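Local coordinates for copper homeostasis protein CutC (Streptococcus agalactiae, PDB 2BDQ) that probably binds copper ions and may take part in copper homeostasis in the cytoplasm, at residues E5-N10 and V25-L31. Residue numbers count along the deposited sequence, not the author numbering.
Sequences EFCAEN and VELCDNL
Three backbone hydrogen bonds join strand 5-9 to strand 25-28 in parallel: Glu26 N to Phe6 O (2.8 Å), Ala8 N to Glu26 O (3.1 Å) and a weak one from Cys28 N to Ala8 O (3.4 Å); Asn10 N to Cys28 O (3.0 Å) continues the pattern into the loop. The register pairs Phe6 with Val25, Cys7 with Glu26, Ala8 with Leu27 and Glu9 with Cys28. CA-CA separations rise from 4.6 Å for Phe6-Val25 to 5.5 Å for Ala8-Leu27, and the axes approach to 4.5 Å at 16°. From the end of strand 5-9, Glu9, extended with chi1 and chi2 both t, accepts at OE1 a hydrogen bond from Leu31 N (2.9 Å), tying the turn after strand 25-28 back to its neighbour. Asn30, with positive phi and psi (47/58), bends that turn; Asp29 OD2 bonds Thr36 of the second subunit, and Asn30 ND2 bonds Asp29 of the second subunit, reciprocally.

Side chains alternate between two faces. Cys7, Glu9, Glu26 and Cys28 share one, where Cys7 SG lies 3.3 Å from Glu26 OE1 and 3.8 Å from Leu31 CD2; Glu5 OE2 hydrogen-bonds His205 of strand 203-206. Phe6, Val25, Ala8 and Leu27 take the other, with Ala8 CB 4.0 Å from Val25 CG2. Parallel pairing of the first two strands, with Val25 and Leu27 against helix 40-52 and Cys7 and Glu26 facing the interior near His205, fits a closed eight-stranded TIM barrel.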
ATOM      1  N   GLU A   5      -9.313  16.636  -9.308  1.00 21.22           N
ATOM      2  CA  GLU A   5      -8.705  15.836  -8.246  1.00 19.99           C
ATOM      3  C   GLU A   5      -7.681  14.856  -8.808  1.00 20.14           C
ATOM      4  O   GLU A   5      -7.989  14.035  -9.674  1.00 20.97           O
ATOM      5  CB  GLU A   5      -9.787  15.059  -7.494  1.00 17.92           C
ATOM      6  CG  GLU A   5      -9.261  14.059  -6.470  1.00 19.56           C
ATOM      7  CD  GLU A   5     -10.381  13.353  -5.711  1.00 21.29           C
ATOM      8  OE1 GLU A   5     -11.135  14.047  -4.989  1.00 20.15           O
ATOM      9  OE2 GLU A   5     -10.509  12.108  -5.837  1.00 18.99           O
ATOM     10  N   PHE A   6      -6.458  14.938  -8.311  1.00 19.19           N
ATOM     11  CA  PHE A   6      -5.415  14.041  -8.763  1.00 18.83           C
ATOM     12  C   PHE A   6      -5.322  12.786  -7.884  1.00 18.08           C
ATOM     13  O   PHE A   6      -5.264  12.879  -6.657  1.00 17.16           O
ATOM     14  CB  PHE A   6      -4.082  14.781  -8.780  1.00 18.70           C
ATOM     15  CG  PHE A   6      -2.917  13.907  -9.105  1.00 20.05           C
ATOM     16  CD1 PHE A   6      -1.941  13.646  -8.148  1.00 20.86           C
ATOM     17  CD2 PHE A   6      -2.798  13.328 -10.360  1.00 21.27           C
ATOM     18  CE1 PHE A   6      -0.860  12.814  -8.442  1.00 20.91           C
ATOM     19  CE2 PHE A   6      -1.721  12.496 -10.664  1.00 21.77           C
ATOM     20  CZ  PHE A   6      -0.750  12.241  -9.705  1.00 20.28           C
ATOM     21  N   CYS A   7      -5.323  11.621  -8.529  1.00 17.77           N
ATOM     22  CA  CYS A   7      -5.236  10.332  -7.848  1.00 17.73           C
ATOM     23  C   CYS A   7      -3.756   9.945  -7.777  1.00 17.30           C
ATOM     24  O   CYS A   7      -3.133   9.653  -8.797  1.00 17.27           O
ATOM     25  CB  CYS A   7      -6.027   9.276  -8.635  1.00 20.86           C
ATOM     26  SG  CYS A   7      -6.076   7.610  -7.891  1.00 23.53           S
ATOM     27  N   ALA A   8      -3.203   9.942  -6.570  1.00 16.49           N
ATOM     28  CA  ALA A   8      -1.795   9.637  -6.372  1.00 17.17           C
ATOM     29  C   ALA A   8      -1.525   8.339  -5.631  1.00 17.39           C
ATOM     30  O   ALA A   8      -2.384   7.816  -4.929  1.00 17.72           O
ATOM     31  CB  ALA A   8      -1.124  10.799  -5.616  1.00 17.40           C
ATOM     32  N   GLU A   9      -0.324   7.815  -5.816  1.00 18.10           N
ATOM     33  CA  GLU A   9       0.104   6.623  -5.103  1.00 19.32           C
ATOM     34  C   GLU A   9       1.310   7.155  -4.350  1.00 20.07           C
ATOM     35  O   GLU A   9       2.349   7.442  -4.959  1.00 20.88           O
ATOM     36  CB  GLU A   9       0.526   5.502  -6.059  1.00 18.87           C
ATOM     37  CG  GLU A   9       1.063   4.276  -5.324  1.00 20.65           C
ATOM     38  CD  GLU A   9       1.457   3.144  -6.247  1.00 20.95           C
ATOM     39  OE1 GLU A   9       0.570   2.613  -6.951  1.00 22.15           O
ATOM     40  OE2 GLU A   9       2.656   2.780  -6.270  1.00 21.14           O
ATOM     41  N   ASN A  10       1.154   7.332  -3.039  1.00 20.03           N
ATOM     42  CA  ASN A  10       2.227   7.861  -2.203  1.00 20.40           C
ATOM     43  C   ASN A  10       2.535   9.291  -2.639  1.00 21.21           C
ATOM     44  O   ASN A  10       1.715   9.912  -3.314  1.00 20.30           O
ATOM     45  CB  ASN A  10       3.438   6.950  -2.317  1.00 19.55           C
ATOM     46  CG  ASN A  10       3.112   5.530  -1.895  1.00 20.41           C
ATOM     47  OD1 ASN A  10       3.697   4.569  -2.393  1.00 22.95           O
ATOM     48  ND2 ASN A  10       2.167   5.394  -0.963  1.00 13.23           N
ATOM     49  N   VAL A  25      -6.275  16.034  -3.877  1.00 21.92           N
ATOM     50  CA  VAL A  25      -5.617  14.807  -4.275  1.00 21.65           C
ATOM     51  C   VAL A  25      -6.193  13.656  -3.471  1.00 21.03           C
ATOM     52  O   VAL A  25      -6.514  13.811  -2.290  1.00 22.30           O
ATOM     53  CB  VAL A  25      -4.072  14.917  -4.082  1.00 21.63           C
ATOM     54  CG1 VAL A  25      -3.773  15.800  -2.908  1.00 24.18           C
ATOM     55  CG2 VAL A  25      -3.457  13.544  -3.872  1.00 18.94           C
ATOM     56  N   GLU A  26      -6.375  12.518  -4.133  1.00 18.66           N
ATOM     57  CA  GLU A  26      -6.875  11.337  -3.457  1.00 19.17           C
ATOM     58  C   GLU A  26      -5.608  10.567  -3.123  1.00 18.34           C
ATOM     59  O   GLU A  26      -4.913  10.089  -4.018  1.00 16.88           O
ATOM     60  CB  GLU A  26      -7.767  10.486  -4.365  1.00 20.01           C
ATOM     61  CG  GLU A  26      -8.346   9.269  -3.636  1.00 23.89           C
ATOM     62  CD  GLU A  26      -9.037   8.278  -4.556  1.00 27.04           C
ATOM     63  OE1 GLU A  26      -8.376   7.749  -5.477  1.00 29.14           O
ATOM     64  OE2 GLU A  26     -10.246   8.017  -4.353  1.00 30.26           O
ATOM     65  N   LEU A  27      -5.306  10.465  -1.834  1.00 18.21           N
ATOM     66  CA  LEU A  27      -4.105   9.781  -1.383  1.00 19.51           C
ATOM     67  C   LEU A  27      -4.337   8.293  -1.100  1.00 19.64           C
ATOM     68  O   LEU A  27      -5.180   7.924  -0.289  1.00 18.61           O
ATOM     69  CB  LEU A  27      -3.569  10.464  -0.112  1.00 19.68           C
ATOM     70  CG  LEU A  27      -2.079  10.392   0.255  1.00 20.22           C
ATOM     71  CD1 LEU A  27      -1.895  10.545   1.758  1.00 15.94           C
ATOM     72  CD2 LEU A  27      -1.507   9.065  -0.184  1.00 21.61           C
ATOM     73  N   CYS A  28      -3.589   7.441  -1.786  1.00 20.83           N
ATOM     74  CA  CYS A  28      -3.680   6.011  -1.557  1.00 22.35           C
ATOM     75  C   CYS A  28      -2.399   5.339  -2.018  1.00 21.82           C
ATOM     76  O   CYS A  28      -1.442   6.008  -2.416  1.00 20.78           O
ATOM     77  CB  CYS A  28      -4.907   5.403  -2.260  1.00 25.88           C
ATOM     78  SG  CYS A  28      -5.333   6.044  -3.898  1.00 30.20           S
ATOM     79  N   ASP A  29      -2.354   4.019  -1.919  1.00 20.15           N
ATOM     80  CA  ASP A  29      -1.188   3.287  -2.368  1.00 18.43           C
ATOM     81  C   ASP A  29      -1.745   2.153  -3.216  1.00 17.27           C
ATOM     82  O   ASP A  29      -2.959   2.070  -3.423  1.00 16.75           O
ATOM     83  CB  ASP A  29      -0.403   2.751  -1.160  1.00 18.92           C
ATOM     84  CG  ASP A  29       0.893   2.064  -1.557  1.00 19.69           C
ATOM     85  OD1 ASP A  29       1.487   2.429  -2.590  1.00 23.89           O
ATOM     86  OD2 ASP A  29       1.338   1.161  -0.829  1.00 23.35           O
ATOM     87  N   ASN A  30      -0.863   1.310  -3.743  1.00 15.70           N
ATOM     88  CA  ASN A  30      -1.282   0.161  -4.526  1.00 14.49           C
ATOM     89  C   ASN A  30      -2.346   0.493  -5.583  1.00 14.86           C
ATOM     90  O   ASN A  30      -3.432  -0.088  -5.564  1.00 13.95           O
ATOM     91  CB  ASN A  30      -1.846  -0.894  -3.566  1.00 13.65           C
ATOM     92  CG  ASN A  30      -1.811  -2.299  -4.137  1.00 12.70           C
ATOM     93  OD1 ASN A  30      -1.745  -2.492  -5.348  1.00 12.85           O
ATOM     94  ND2 ASN A  30      -1.871  -3.291  -3.256  1.00 13.52           N
ATOM     95  N   LEU A  31      -2.054   1.409  -6.502  1.00 15.34           N
ATOM     96  CA  LEU A  31      -3.043   1.728  -7.529  1.00 15.63           C
ATOM     97  C   LEU A  31      -3.270   0.568  -8.493  1.00 16.25           C
ATOM     98  O   LEU A  31      -4.270   0.533  -9.214  1.00 15.66           O
ATOM     99  CB  LEU A  31      -2.632   2.981  -8.302  1.00 15.75           C
ATOM    100  CG  LEU A  31      -2.776   4.268  -7.479  1.00 13.54           C
ATOM    101  CD1 LEU A  31      -2.409   5.478  -8.331  1.00 15.50           C
ATOM    102  CD2 LEU A  31      -4.201   4.390  -6.978  1.00 13.83           C
TER